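Local coordinates for GGDEF family protein (Vibrio cholerae, PDB 5GZS) that binds arginine in its periplasmic portion, built from solute-binding-type modules, and probably acts as a membrane-tethered diguanylate cyclase, at residues A[3-8]-A[31-36]; A[91-96]-A[111-116]; A[209-214]-A[257-262]; A[227-232]-A[269-274]. All blocks are in the same frame, centred on the assembly; numbering follows the deposited sequence.

Contact 1. Residues A[3-8]-A[31-36]; sequences STTYKV and EIEYVN
Lys7 NZ and Glu33 OE1 form a salt bridge of 2.7 Å, the shortest polar bond between two neighbouring parallel strands. The ammonium group sits above the carboxylate plane, 54° out of it, with Glu33 OE2 also close, at 2.9 Å from Lys7 NZ. The two side chains run side by side in the same direction. Glu33 is extended beyond CG, whereas Lys7 bends at chi2 (-81°), which brings CD to within 3.6 Å of Glu33 OE1. Thr5 CG2 borders this pair, 3.3 Å from Glu33 OE1.

The face carrying Tyr6, Val8, Ile32 and Tyr34 is mainly apolar. Val8 divides its two methyls: CG1 meets Ile32 CG2 at 3.5 Å, the side chains crossing at about a right angle, while CG2 lies near Tyr34 CD1. Ile32 CD1 reaches back to Tyr6 CB. Helix 15-28 covers this face through Phe21 and Ala25, and its Asp22 takes the hydrogen bond of Tyr34 OH.

Four backbone bonds fix the register, running from Tyr6 N to Glu31 O at one end to Val35 N and Val8 O (2.9 Å) at the other. Strand, helix and strand make a beta-alpha-beta unit (6-10, 15-28, 32-36), as in solute-binding proteins. The chemistry thus divides by face: a partly exposed ion pair, probably screened by solvent, backs a hydrocarbon layer pressed against the helix.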
# COMPACT_ATOMS: atom_id res chain seq x y z
N SER A 3 -56.20 0.56 16.76
CA SER A 3 -55.37 -0.12 15.77
C SER A 3 -54.83 0.86 14.73
O SER A 3 -55.43 1.91 14.48
CB SER A 3 -56.16 -1.23 15.07
OG SER A 3 -55.45 -1.75 13.97
N THR A 4 -53.69 0.52 14.14
CA THR A 4 -53.07 1.38 13.13
C THR A 4 -52.19 0.56 12.19
O THR A 4 -52.37 -0.65 12.04
CB THR A 4 -52.22 2.49 13.78
OG1 THR A 4 -51.80 3.41 12.77
CG2 THR A 4 -51.00 1.90 14.47
N THR A 5 -51.23 1.23 11.56
CA THR A 5 -50.32 0.57 10.63
C THR A 5 -49.05 1.39 10.43
O THR A 5 -49.11 2.59 10.16
CB THR A 5 -50.98 0.33 9.26
OG1 THR A 5 -52.17 -0.44 9.44
CG2 THR A 5 -50.03 -0.40 8.33
N TYR A 6 -47.90 0.74 10.56
CA TYR A 6 -46.61 1.41 10.40
C TYR A 6 -46.10 1.25 8.98
O TYR A 6 -45.92 0.13 8.50
CB TYR A 6 -45.58 0.86 11.39
CG TYR A 6 -45.97 1.03 12.82
CD1 TYR A 6 -45.64 2.18 13.52
CD2 TYR A 6 -46.70 0.05 13.49
CE1 TYR A 6 -46.01 2.35 14.85
CE2 TYR A 6 -47.08 0.21 14.82
CZ TYR A 6 -46.73 1.36 15.49
OH TYR A 6 -47.09 1.53 16.81
N LYS A 7 -45.86 2.38 8.32
CA LYS A 7 -45.39 2.37 6.94
C LYS A 7 -43.87 2.35 6.91
O LYS A 7 -43.22 3.31 7.34
CB LYS A 7 -45.92 3.58 6.20
CG LYS A 7 -47.40 3.78 6.31
CD LYS A 7 -48.19 2.91 5.36
CE LYS A 7 -49.67 3.33 5.41
NZ LYS A 7 -50.52 2.68 4.38
N VAL A 8 -43.29 1.27 6.41
CA VAL A 8 -41.84 1.23 6.30
C VAL A 8 -41.43 1.20 4.82
O VAL A 8 -42.00 0.47 4.00
CB VAL A 8 -41.24 0.05 7.09
CG1 VAL A 8 -42.33 -0.65 7.90
CG2 VAL A 8 -40.48 -0.90 6.19
N GLU A 31 -48.29 -4.43 12.93
CA GLU A 31 -48.79 -4.39 11.57
C GLU A 31 -47.85 -3.57 10.75
O GLU A 31 -47.84 -2.35 10.85
CB GLU A 31 -50.20 -3.81 11.51
CG GLU A 31 -51.23 -4.72 12.11
CD GLU A 31 -51.21 -6.12 11.48
OE1 GLU A 31 -50.83 -6.24 10.30
OE2 GLU A 31 -51.56 -7.09 12.18
N ILE A 32 -47.06 -4.24 9.93
CA ILE A 32 -46.14 -3.55 9.06
C ILE A 32 -46.79 -3.43 7.70
O ILE A 32 -47.58 -4.28 7.31
CB ILE A 32 -44.76 -4.28 8.96
CG1 ILE A 32 -43.97 -4.09 10.26
CG2 ILE A 32 -43.94 -3.80 7.79
CD1 ILE A 32 -44.19 -2.73 10.94
N GLU A 33 -46.48 -2.34 7.01
CA GLU A 33 -46.87 -2.16 5.63
C GLU A 33 -45.70 -1.62 4.81
O GLU A 33 -45.30 -0.47 4.98
CB GLU A 33 -48.03 -1.19 5.53
CG GLU A 33 -48.39 -0.83 4.12
CD GLU A 33 -49.72 -0.13 4.03
OE1 GLU A 33 -50.36 0.09 5.09
OE2 GLU A 33 -50.15 0.20 2.89
N TYR A 34 -45.16 -2.43 3.90
CA TYR A 34 -44.06 -1.94 3.09
C TYR A 34 -44.57 -0.99 2.00
O TYR A 34 -45.64 -1.19 1.41
CB TYR A 34 -43.26 -3.10 2.48
CG TYR A 34 -42.63 -3.95 3.54
CD1 TYR A 34 -41.53 -3.52 4.24
CD2 TYR A 34 -43.18 -5.18 3.88
CE1 TYR A 34 -40.97 -4.29 5.23
CE2 TYR A 34 -42.63 -5.95 4.87
CZ TYR A 34 -41.52 -5.51 5.55
OH TYR A 34 -40.97 -6.30 6.54
N VAL A 35 -43.78 0.05 1.74
CA VAL A 35 -44.08 1.01 0.68
C VAL A 35 -42.91 1.16 -0.29
O VAL A 35 -41.84 1.64 0.10
CB VAL A 35 -44.45 2.38 1.30
CG1 VAL A 35 -44.69 3.42 0.24
CG2 VAL A 35 -45.69 2.22 2.17
N ASN A 36 -43.07 0.70 -1.53
CA ASN A 36 -42.00 0.85 -2.54
C ASN A 36 -41.80 2.32 -2.89
O ASN A 36 -42.76 3.03 -3.21
CB ASN A 36 -42.31 0.06 -3.81
CG ASN A 36 -41.09 -0.06 -4.77
OD1 ASN A 36 -40.25 0.84 -4.85
ND2 ASN A 36 -41.00 -1.18 -5.49

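Contact 2. Residues A[91-96]-A[111-116]; sequences ELRLVG and YPYIQQ
Ile114 lies across the backbone of Leu92 and Arg93, just before the second strand of a beta-alpha-beta unit, where the N-terminal ends of parallel strands 94-98 and 115-119 meet; helix 103-110 connects them. The residue closes a type I turn that begins at Tyr111, just after the helix, and its branched side chain spreads over Leu92, Arg93 and Val95.

Ile114 CB is the first atom to meet segment 91-96, 4.0 Å from both Leu92 O and Arg93 O. There the side chain forks. CG1 takes the Leu92 side, 3.5 Å from Leu92 O. CG2 takes the other, resting against Arg93 O and, at 3.4 Å, against Val95 CG2. At the tip, Ile114 CD1 is anti to CA (chi2 -168°) and touches both Leu92 O and, at 4.0 Å, Val95 CG2, which lie in directions roughly square to each other. Val95 and Ile114 thus meet methyl to methyl, and Leu107 of the connecting helix packs on Val95 as well.

On the exposed side, Arg93 and Tyr113 lie side by side and point the same way, with Arg93 CG 3.7 Å from Tyr113 OH. The Arg93 guanidinium has a weak, long ion pair with Asp135, which also accepts a hydrogen bond from Leu94 N.

Beyond the isoleucine, the strands join in regular parallel fashion. Gln115 donates its N to Arg93 O at 2.8 Å and receives Val95 N on its own O. One residue further on, Gln116 CA makes a CA-H...O contact of 3.2 Å with Val95 O.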
# COMPACT_ATOMS: atom_id res chain seq x y z
N GLU A 91 -10.44 1.74 -11.82
CA GLU A 91 -10.45 1.56 -13.27
C GLU A 91 -11.48 2.45 -13.95
O GLU A 91 -11.78 2.28 -15.13
CB GLU A 91 -10.75 0.11 -13.66
CG GLU A 91 -9.75 -0.93 -13.23
CD GLU A 91 -10.21 -2.33 -13.62
OE1 GLU A 91 -10.62 -3.10 -12.72
OE2 GLU A 91 -10.19 -2.66 -14.83
N LEU A 92 -12.06 3.39 -13.22
CA LEU A 92 -13.16 4.16 -13.78
C LEU A 92 -12.85 5.64 -13.79
O LEU A 92 -12.12 6.14 -12.93
CB LEU A 92 -14.45 3.91 -12.99
CG LEU A 92 -14.59 2.52 -12.37
CD1 LEU A 92 -15.83 2.47 -11.50
CD2 LEU A 92 -14.61 1.42 -13.44
N ARG A 93 -13.39 6.35 -14.78
CA ARG A 93 -13.27 7.80 -14.83
C ARG A 93 -14.65 8.42 -14.62
O ARG A 93 -14.76 9.55 -14.16
CB ARG A 93 -12.64 8.23 -16.15
CG ARG A 93 -11.41 7.40 -16.53
CD ARG A 93 -11.38 7.21 -18.03
NE ARG A 93 -12.60 6.52 -18.47
CZ ARG A 93 -13.36 6.94 -19.48
NH1 ARG A 93 -13.03 8.05 -20.14
NH2 ARG A 93 -14.45 6.26 -19.81
N LEU A 94 -15.69 7.64 -14.93
CA LEU A 94 -17.08 7.99 -14.62
C LEU A 94 -17.68 6.94 -13.72
O LEU A 94 -17.48 5.75 -13.95
CB LEU A 94 -17.92 8.09 -15.88
CG LEU A 94 -17.72 9.32 -16.73
CD1 LEU A 94 -17.51 8.90 -18.17
CD2 LEU A 94 -18.92 10.22 -16.59
N VAL A 95 -18.42 7.38 -12.71
CA VAL A 95 -19.18 6.49 -11.83
C VAL A 95 -20.56 7.08 -11.56
O VAL A 95 -20.69 8.28 -11.27
CB VAL A 95 -18.49 6.24 -10.47
CG1 VAL A 95 -19.37 5.40 -9.58
CG2 VAL A 95 -17.20 5.51 -10.65
N GLY A 96 -21.59 6.24 -11.64
CA GLY A 96 -22.94 6.65 -11.31
C GLY A 96 -23.12 6.60 -9.80
O GLY A 96 -22.61 5.70 -9.13
N TYR A 111 -11.43 8.26 -4.12
CA TYR A 111 -11.05 8.30 -5.54
C TYR A 111 -11.45 9.60 -6.22
O TYR A 111 -12.23 9.57 -7.17
CB TYR A 111 -11.69 7.14 -6.29
CG TYR A 111 -11.13 5.78 -5.99
CD1 TYR A 111 -9.90 5.37 -6.52
CD2 TYR A 111 -11.84 4.87 -5.20
CE1 TYR A 111 -9.40 4.09 -6.25
CE2 TYR A 111 -11.34 3.60 -4.94
CZ TYR A 111 -10.12 3.22 -5.46
OH TYR A 111 -9.64 1.97 -5.19
N PRO A 112 -10.90 10.73 -5.77
CA PRO A 112 -11.44 12.04 -6.17
C PRO A 112 -11.42 12.32 -7.68
O PRO A 112 -12.14 13.22 -8.12
CB PRO A 112 -10.53 13.04 -5.43
CG PRO A 112 -9.31 12.27 -5.07
CD PRO A 112 -9.75 10.85 -4.86
N TYR A 113 -10.64 11.56 -8.44
CA TYR A 113 -10.42 11.85 -9.87
C TYR A 113 -11.58 11.39 -10.72
O TYR A 113 -12.00 12.08 -11.66
CB TYR A 113 -9.13 11.20 -10.39
CG TYR A 113 -9.12 10.91 -11.89
CD1 TYR A 113 -8.89 11.93 -12.81
CD2 TYR A 113 -9.30 9.62 -12.38
CE1 TYR A 113 -8.87 11.68 -14.18
CE2 TYR A 113 -9.28 9.36 -13.76
CZ TYR A 113 -9.07 10.40 -14.65
OH TYR A 113 -9.05 10.16 -16.00
N ILE A 114 -12.11 10.21 -10.41
CA ILE A 114 -13.36 9.79 -11.01
C ILE A 114 -14.38 10.90 -10.89
O ILE A 114 -14.44 11.57 -9.87
CB ILE A 114 -13.95 8.54 -10.34
CG1 ILE A 114 -12.86 7.57 -9.85
CG2 ILE A 114 -14.90 7.86 -11.30
CD1 ILE A 114 -13.40 6.20 -9.44
N GLN A 115 -15.22 11.11 -11.90
CA GLN A 115 -16.28 12.03 -11.59
C GLN A 115 -17.59 11.30 -11.56
O GLN A 115 -17.88 10.42 -12.37
CB GLN A 115 -16.35 13.22 -12.55
CG GLN A 115 -15.09 14.09 -12.35
CD GLN A 115 -14.96 15.29 -13.29
OE1 GLN A 115 -15.51 15.30 -14.39
NE2 GLN A 115 -14.31 16.35 -12.80
N GLN A 116 -18.41 11.76 -10.62
CA GLN A 116 -19.68 11.17 -10.28
C GLN A 116 -20.78 11.76 -11.14
O GLN A 116 -20.70 12.93 -11.51
CB GLN A 116 -19.97 11.42 -8.80
CG GLN A 116 -18.89 10.81 -7.93
CD GLN A 116 -19.05 11.16 -6.48
OE1 GLN A 116 -20.12 11.58 -6.03
NE2 GLN A 116 -17.97 11.00 -5.71

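Contact 3. Residues A[209-214]-A[257-262]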
# COMPACT_ATOMS: atom_id res chain seq x y z
N GLN A 209 -25.53 -17.58 -9.04
CA GLN A 209 -26.46 -17.89 -10.11
C GLN A 209 -26.05 -17.18 -11.40
O GLN A 209 -26.08 -17.77 -12.48
CB GLN A 209 -27.88 -17.49 -9.73
CG GLN A 209 -28.92 -17.79 -10.80
CD GLN A 209 -29.80 -16.58 -11.10
OE1 GLN A 209 -29.35 -15.44 -11.03
NE2 GLN A 209 -31.05 -16.84 -11.45
N ALA A 210 -25.67 -15.92 -11.26
CA ALA A 210 -25.22 -15.13 -12.42
C ALA A 210 -23.97 -15.80 -12.99
O ALA A 210 -23.89 -16.07 -14.18
CB ALA A 210 -24.95 -13.70 -12.05
N LEU A 211 -23.03 -16.12 -12.09
CA LEU A 211 -21.79 -16.76 -12.46
C LEU A 211 -22.06 -18.11 -13.12
O LEU A 211 -21.51 -18.43 -14.18
CB LEU A 211 -20.87 -16.94 -11.24
CG LEU A 211 -19.57 -17.68 -11.57
CD1 LEU A 211 -18.88 -17.05 -12.78
CD2 LEU A 211 -18.60 -17.71 -10.41
N ARG A 212 -22.91 -18.92 -12.50
CA ARG A 212 -23.16 -20.24 -13.07
C ARG A 212 -23.87 -20.15 -14.42
O ARG A 212 -23.63 -20.97 -15.32
CB ARG A 212 -23.93 -21.07 -12.07
CG ARG A 212 -22.99 -21.42 -10.92
CD ARG A 212 -23.67 -22.05 -9.73
NE ARG A 212 -22.73 -22.01 -8.61
CZ ARG A 212 -23.02 -22.38 -7.37
NH1 ARG A 212 -24.23 -22.84 -7.08
NH2 ARG A 212 -22.09 -22.31 -6.42
N GLN A 213 -24.66 -19.11 -14.61
CA GLN A 213 -25.31 -18.95 -15.90
C GLN A 213 -24.26 -18.65 -16.95
O GLN A 213 -24.44 -18.96 -18.13
CB GLN A 213 -26.37 -17.84 -15.85
CG GLN A 213 -27.47 -18.05 -16.88
CD GLN A 213 -27.91 -19.52 -17.02
OE1 GLN A 213 -28.07 -20.25 -16.03
NE2 GLN A 213 -28.13 -19.95 -18.25
N SER A 214 -23.15 -18.07 -16.52
CA SER A 214 -22.09 -17.74 -17.45
C SER A 214 -21.38 -19.00 -17.90
O SER A 214 -20.94 -19.10 -19.07
CB SER A 214 -21.09 -16.78 -16.82
OG SER A 214 -21.60 -15.47 -16.83
N CYS A 257 -13.46 -23.97 -7.98
CA CYS A 257 -14.06 -25.02 -8.82
C CYS A 257 -15.49 -25.32 -8.33
O CYS A 257 -16.35 -25.74 -9.10
CB CYS A 257 -13.22 -26.31 -8.84
SG CYS A 257 -11.64 -26.18 -9.70
N GLU A 258 -15.72 -25.06 -7.05
CA GLU A 258 -17.01 -25.31 -6.44
C GLU A 258 -17.94 -24.16 -6.79
O GLU A 258 -19.09 -24.37 -7.18
CB GLU A 258 -16.86 -25.49 -4.93
CG GLU A 258 -16.81 -26.96 -4.51
CD GLU A 258 -15.82 -27.24 -3.40
OE1 GLU A 258 -15.37 -28.41 -3.29
OE2 GLU A 258 -15.49 -26.30 -2.65
N MSE A 259 -17.40 -22.95 -6.69
CA MSE A 259 -18.08 -21.75 -7.14
C MSE A 259 -18.68 -21.91 -8.54
O MSE A 259 -19.74 -21.36 -8.84
CB MSE A 259 -17.09 -20.56 -7.12
CG MSE A 259 -17.74 -19.20 -6.91
SE MSE A 259 -18.30 -19.14 -5.02
CE MSE A 259 -16.92 -18.00 -4.30
N LEU A 260 -18.03 -22.67 -9.42
CA LEU A 260 -18.45 -22.71 -10.81
C LEU A 260 -19.16 -24.00 -11.17
O LEU A 260 -19.57 -24.20 -12.31
CB LEU A 260 -17.25 -22.52 -11.74
CG LEU A 260 -16.38 -21.28 -11.57
CD1 LEU A 260 -14.96 -21.63 -12.01
CD2 LEU A 260 -16.94 -20.14 -12.41
N LEU A 261 -19.31 -24.87 -10.17
CA LEU A 261 -19.92 -26.18 -10.33
C LEU A 261 -19.23 -26.99 -11.40
O LEU A 261 -19.87 -27.79 -12.09
CB LEU A 261 -21.40 -26.07 -10.65
CG LEU A 261 -22.31 -25.62 -9.51
CD1 LEU A 261 -23.72 -25.98 -9.90
CD2 LEU A 261 -21.92 -26.28 -8.19
N LEU A 262 -17.92 -26.80 -11.52
CA LEU A 262 -17.09 -27.71 -12.28
C LEU A 262 -16.44 -28.72 -11.35
O LEU A 262 -16.19 -28.44 -10.18
CB LEU A 262 -15.99 -26.96 -13.03
CG LEU A 262 -16.36 -25.69 -13.77
CD1 LEU A 262 -15.09 -24.99 -14.03
CD2 LEU A 262 -17.09 -26.01 -15.07
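Leu211 and Leu260 form the buried half of this contact, between the long helix 189-218 and the end of helix 248-259. Leu211 CD2 lies 3.6 Å from Leu260 CD2, and CG and CD1 of Leu211 are almost as near to that same methyl, which therefore nestles into the fork of the leucine. Met259, modelled as selenomethionine, adds its CG at 3.9 Å from Leu211 CD2, its side chain crossing that of Leu211 at about a right angle. Helix 421-435 closes over the cluster, with Ala433 touching both Met259 and Leu260.

The other half is polar and more open. Arg212 is extended from CG to NE and reaches over to the C-terminal end of helix 248-259, where Arg212 NE donates to Met259 O at 3.1 Å. The N-H...O angle is 166°, and the oxygen lies nearly in the guanidinium plane, although the donor stands well above the plane of the carbonyl. A second bond, from Arg212 NH2 to Met259 O, is weak at 3.5 Å. Leu261 covers one face of the guanidinium, its CG 3.7 Å from Arg212 NE and set toward the rim; the two side chains cross at about a right angle.

Leu261 owes its place to a Schellman motif, in which it takes a positive phi (56°) as the chain leaves the helix. Glu258 O and Cys257 O are taken up by the Schellman bonds, while Met259 O receives the arginine. Beside the buried side chains of Leu211, Met259 and Leu260, the positive charge of Arg212 probably complements the negative end of the helix dipole.

Contact 4. Residues A[227-232]-A[269-274]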
# COMPACT_ATOMS: atom_id res chain seq x y z
N ARG A 227 -8.20 -31.75 -14.85
CA ARG A 227 -7.00 -32.20 -14.13
C ARG A 227 -6.13 -31.03 -13.66
O ARG A 227 -5.74 -30.17 -14.43
CB ARG A 227 -6.19 -33.16 -15.00
CG ARG A 227 -7.05 -34.33 -15.47
CD ARG A 227 -6.29 -35.36 -16.31
NE ARG A 227 -5.55 -36.33 -15.49
CZ ARG A 227 -4.24 -36.24 -15.28
NH1 ARG A 227 -3.56 -35.24 -15.83
NH2 ARG A 227 -3.63 -37.13 -14.52
N VAL A 228 -5.84 -31.02 -12.33
CA VAL A 228 -5.14 -29.93 -11.66
C VAL A 228 -3.81 -30.44 -11.09
O VAL A 228 -3.75 -31.56 -10.57
CB VAL A 228 -6.01 -29.44 -10.47
CG1 VAL A 228 -5.46 -28.16 -9.87
CG2 VAL A 228 -7.43 -29.22 -10.91
N LYS A 229 -2.75 -29.65 -11.19
CA LYS A 229 -1.51 -29.97 -10.47
C LYS A 229 -1.10 -28.83 -9.57
O LYS A 229 -1.26 -27.66 -9.92
CB LYS A 229 -0.36 -30.34 -11.40
CG LYS A 229 -0.54 -31.69 -11.99
CD LYS A 229 0.79 -32.35 -12.31
CE LYS A 229 0.52 -33.71 -12.97
NZ LYS A 229 1.74 -34.46 -13.28
N LEU A 230 -0.56 -29.17 -8.40
CA LEU A 230 -0.04 -28.15 -7.50
C LEU A 230 1.46 -28.21 -7.43
O LEU A 230 2.04 -29.28 -7.23
CB LEU A 230 -0.64 -28.28 -6.11
CG LEU A 230 -2.13 -27.97 -6.02
CD1 LEU A 230 -2.63 -28.19 -4.59
CD2 LEU A 230 -2.46 -26.56 -6.49
N GLU A 231 2.10 -27.06 -7.63
CA GLU A 231 3.54 -26.96 -7.60
C GLU A 231 4.07 -27.43 -6.24
O GLU A 231 3.60 -26.98 -5.19
CB GLU A 231 4.00 -25.53 -7.91
CG GLU A 231 5.43 -25.42 -8.50
CD GLU A 231 5.46 -25.22 -10.03
OE1 GLU A 231 4.66 -24.41 -10.56
OE2 GLU A 231 6.29 -25.88 -10.69
N ASN A 232 5.03 -28.35 -6.25
CA ASN A 232 5.63 -28.83 -5.01
C ASN A 232 7.15 -28.83 -5.07
O ASN A 232 7.83 -29.62 -4.43
CB ASN A 232 5.06 -30.20 -4.60
CG ASN A 232 4.23 -30.12 -3.32
OD1 ASN A 232 4.56 -29.36 -2.41
ND2 ASN A 232 3.15 -30.88 -3.25
N ASN A 269 2.31 -37.15 -9.10
CA ASN A 269 3.18 -38.35 -8.99
C ASN A 269 4.32 -38.39 -7.98
O ASN A 269 4.10 -38.73 -6.83
CB ASN A 269 3.77 -38.81 -10.33
CG ASN A 269 2.87 -38.53 -11.50
OD1 ASN A 269 1.67 -38.71 -11.43
ND2 ASN A 269 3.45 -38.11 -12.58
N GLY A 270 5.52 -38.02 -8.41
CA GLY A 270 6.65 -37.61 -7.58
C GLY A 270 7.53 -36.47 -8.06
O GLY A 270 7.82 -35.52 -7.34
N GLN A 271 7.99 -36.55 -9.30
CA GLN A 271 8.49 -35.39 -10.01
C GLN A 271 9.69 -34.75 -9.28
O GLN A 271 10.49 -35.47 -8.71
CB GLN A 271 7.32 -34.43 -10.19
CG GLN A 271 6.23 -35.02 -11.05
CD GLN A 271 5.45 -34.01 -11.84
OE1 GLN A 271 4.33 -33.70 -11.50
NE2 GLN A 271 6.03 -33.51 -12.92
N GLU A 272 9.83 -33.43 -9.24
CA GLU A 272 9.33 -32.41 -10.17
C GLU A 272 10.49 -31.45 -10.36
O GLU A 272 10.74 -30.96 -11.46
CB GLU A 272 8.04 -31.72 -9.68
CG GLU A 272 8.11 -30.91 -8.40
CD GLU A 272 6.77 -30.36 -7.93
OE1 GLU A 272 6.34 -29.31 -8.43
OE2 GLU A 272 6.16 -30.96 -7.03
N THR A 273 11.24 -31.25 -9.29
CA THR A 273 12.47 -30.48 -9.26
C THR A 273 13.25 -30.56 -10.58
O THR A 273 14.00 -29.65 -10.94
CB THR A 273 13.30 -30.90 -8.04
OG1 THR A 273 12.75 -30.26 -6.89
CG2 THR A 273 14.75 -30.52 -8.15
N TRP A 274 13.04 -31.64 -11.30
CA TRP A 274 13.59 -31.76 -12.64
C TRP A 274 12.53 -32.23 -13.61
O TRP A 274 12.76 -32.34 -14.80
CB TRP A 274 14.89 -32.59 -12.66
CG TRP A 274 14.83 -34.03 -12.31
CD1 TRP A 274 14.41 -35.04 -13.10
CD2 TRP A 274 15.27 -34.64 -11.10
NE1 TRP A 274 14.53 -36.23 -12.47
CE2 TRP A 274 15.06 -36.02 -11.23
CE3 TRP A 274 15.82 -34.15 -9.92
CZ2 TRP A 274 15.37 -36.90 -10.23
CZ3 TRP A 274 16.12 -35.02 -8.93
CH2 TRP A 274 15.91 -36.39 -9.08
O HOH W 1 7.86 -28.63 -10.92
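Glu272 and Asn232 meet side chain to backbone, the carboxylate turned onto the main chain just past the end of strand 226-230. Glu272 CG lies between the backbone N and the carbonyl carbon (chi1 63°), and the chain runs extended from there. Its OE1 accepts Asn232 N at 2.7 Å, approached on the syn side and 30° out of the carboxylate plane.

Glu231 crosses Glu272 obliquely, their carboxylate planes 38° apart. Glu231 OE2 and Glu272 OE1 come within 4.1 Å, and a water donates to both, which would ease the repulsion between like charges.

Further back along the strand, extended Lys229 crosses Gln271 obliquely. Its NZ bonds to Gln271 OE1 at 3.2 Å from above the amide plane, and has a weak, long ion pair with Asp280 of helix 277-282. Met277 of that helix packs against Lys229, Gln271 and Glu272.

The loop is thus held by two direct hydrogen bonds and a water bridge, with no beta pairing between the two segments. It lies at the C-terminal ends of parallel strands 226-230 and 264-266, consistent with the alpha/beta fold of periplasmic solute-binding modules.

Contacts 1 and 2 belong to the module that holds arginine, their centres 38 Å apart. The side chains of Val8 and Gln116 lie about 11 Å and 12 Å from the ligand, so neither pairing touches it directly; strand 6-10 instead leads to Glu11 and strand 94-98 to Thr101, Thr102 and Tyr103 of the pocket. Contact 3 joins helix 189-218 to the second module. Contact 4 lies there too, its nearest atoms about 5 Å from contact 3, and the Cys257-Cys264 disulfide links the helix of contact 3 to strand 264-266, which precedes the loop of contact 4. Contacts 1 and 4 are 62 Å apart between centres.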